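Side-chain contact in monalysin (Pseudomonas entomophila, PDB 4MKO), which forms pores in host cell membranes, acting as a cytolytic and hemolytic toxin that damages the Drosophila intestine: residues 93-98 with 160-165. Residues are numbered along the deposited sequence; the frame is centred on the assembly and turned at random. Where two conformers were deposited one is given.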
# COMPACT_ATOMS: atom_id res chain seq x y z
N ALA A 93 -8.53 2.75 -15.91
CA ALA A 93 -9.19 4.04 -16.06
C ALA A 93 -8.31 5.19 -15.61
O ALA A 93 -7.33 4.97 -14.88
CB ALA A 93 -10.49 4.05 -15.26
N LYS A 94 -8.68 6.43 -15.99
CA LYS A 94 -8.00 7.64 -15.53
C LYS A 94 -8.21 7.65 -14.00
O LYS A 94 -9.31 7.36 -13.53
CB LYS A 94 -8.62 8.88 -16.21
CG LYS A 94 -7.86 10.17 -15.99
CD LYS A 94 -8.53 11.31 -16.75
CE LYS A 94 -8.06 12.67 -16.29
NZ LYS A 94 -8.77 13.77 -17.01
N TYR A 95 -7.14 7.89 -13.23
CA TYR A 95 -7.21 7.82 -11.77
C TYR A 95 -6.31 8.87 -11.14
O TYR A 95 -5.13 8.96 -11.51
CB TYR A 95 -6.75 6.42 -11.29
CG TYR A 95 -6.92 6.18 -9.80
CD1 TYR A 95 -8.14 5.77 -9.27
CD2 TYR A 95 -5.85 6.35 -8.92
CE1 TYR A 95 -8.30 5.55 -7.90
CE2 TYR A 95 -6.00 6.14 -7.55
CZ TYR A 95 -7.23 5.75 -7.04
OH TYR A 95 -7.38 5.54 -5.68
N SER A 96 -6.85 9.63 -10.18
CA SER A 96 -6.07 10.64 -9.44
C SER A 96 -6.73 11.00 -8.13
O SER A 96 -7.95 10.90 -7.98
CB SER A 96 -5.83 11.89 -10.29
OG SER A 96 -7.05 12.57 -10.54
N VAL A 97 -5.90 11.41 -7.16
CA VAL A 97 -6.38 11.84 -5.85
C VAL A 97 -5.60 13.08 -5.42
O VAL A 97 -4.39 13.17 -5.65
CB VAL A 97 -6.40 10.72 -4.76
CG1 VAL A 97 -5.01 10.22 -4.42
CG2 VAL A 97 -7.15 11.18 -3.51
N GLY A 98 -6.32 14.01 -4.79
CA GLY A 98 -5.75 15.24 -4.26
C GLY A 98 -4.85 14.95 -3.07
O GLY A 98 -5.07 13.97 -2.35
N ASN A 160 -14.88 -1.97 -14.39
CA ASN A 160 -13.65 -2.48 -15.02
C ASN A 160 -12.44 -1.54 -14.88
O ASN A 160 -11.41 -1.76 -15.55
CB ASN A 160 -13.91 -2.83 -16.48
CG ASN A 160 -14.84 -4.00 -16.63
OD1 ASN A 160 -14.51 -5.13 -16.24
ND2 ASN A 160 -16.04 -3.75 -17.12
N ALA A 161 -12.55 -0.52 -14.02
CA ALA A 161 -11.48 0.46 -13.79
C ALA A 161 -10.22 -0.19 -13.20
O ALA A 161 -9.12 0.23 -13.55
CB ALA A 161 -11.99 1.56 -12.87
N PHE A 162 -10.38 -1.21 -12.31
CA PHE A 162 -9.25 -1.82 -11.61
C PHE A 162 -9.02 -3.30 -11.94
O PHE A 162 -9.95 -4.00 -12.36
CB PHE A 162 -9.40 -1.59 -10.09
CG PHE A 162 -9.56 -0.13 -9.71
CD1 PHE A 162 -8.44 0.70 -9.60
CD2 PHE A 162 -10.82 0.43 -9.55
CE1 PHE A 162 -8.59 2.06 -9.28
CE2 PHE A 162 -10.97 1.78 -9.23
CZ PHE A 162 -9.86 2.59 -9.11
N ALA A 163 -7.78 -3.78 -11.73
CA ALA A 163 -7.39 -5.18 -11.97
C ALA A 163 -8.24 -6.12 -11.07
O ALA A 163 -8.64 -7.20 -11.51
CB ALA A 163 -5.91 -5.37 -11.67
N TYR A 164 -8.53 -5.68 -9.83
CA TYR A 164 -9.33 -6.40 -8.84
C TYR A 164 -10.26 -5.41 -8.17
O TYR A 164 -9.83 -4.36 -7.70
CB TYR A 164 -8.41 -7.04 -7.77
CG TYR A 164 -7.54 -8.16 -8.30
CD1 TYR A 164 -8.01 -9.47 -8.36
CD2 TYR A 164 -6.25 -7.91 -8.76
CE1 TYR A 164 -7.22 -10.50 -8.85
CE2 TYR A 164 -5.45 -8.94 -9.26
CZ TYR A 164 -5.94 -10.23 -9.31
OH TYR A 164 -5.17 -11.25 -9.84
N SER A 165 -11.55 -5.75 -8.13
CA SER A 165 -12.52 -4.89 -7.49
C SER A 165 -13.78 -5.68 -7.17
O SER A 165 -13.96 -6.81 -7.62
CB SER A 165 -12.88 -3.70 -8.40
OG SER A 165 -13.52 -4.12 -9.59
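Tyr95 and Phe162 supply the aromatic half of this contact. Two neighbouring ring carbons on each side do the touching, CD1 and CE1 of the tyrosine against CE1 and CZ of the phenylalanine, with Tyr95 CE1 lying 3.6 Å from Phe162 CZ. The ring planes stand at 84° and the centroids are 5.5 Å apart. The two side chains cross at about a right angle, Tyr95 CE1 lying at the edge of the Phe162 ring, in its plane. A trans first torsion (chi1 -174°) carries the Tyr95 ring to the phenylalanine.

The aliphatic half is a meeting of two methyl groups, Ala93 CB and Ala161 CB at 3.8 Å. Here the backbones also come closest, the two CA atoms being 4.8 Å apart. Ala93 N reaches to 3.5 Å from Ala161 O without a hydrogen bond, and none joins the segments anywhere. The contact is therefore apolar and small, burying 160 Å² in total.

The polar end of Tyr95 is bonded outside the contact: its OH hydrogen-bonds to the OH of Tyr178, whose ring stacks on Phe162, so one residue of strand 173-191 engages both aromatics. Phe87 of helix 85-90 meets Tyr95 edge-to-face. Within the aerolysin-like fold of this toxin, short strand 95-96, part of the inferred pore-forming region, pairs antiparallel with strand 29-43, and the contact joins it to the loop leading from strand 136-151 into strand 165-170 of the same mixed sheet.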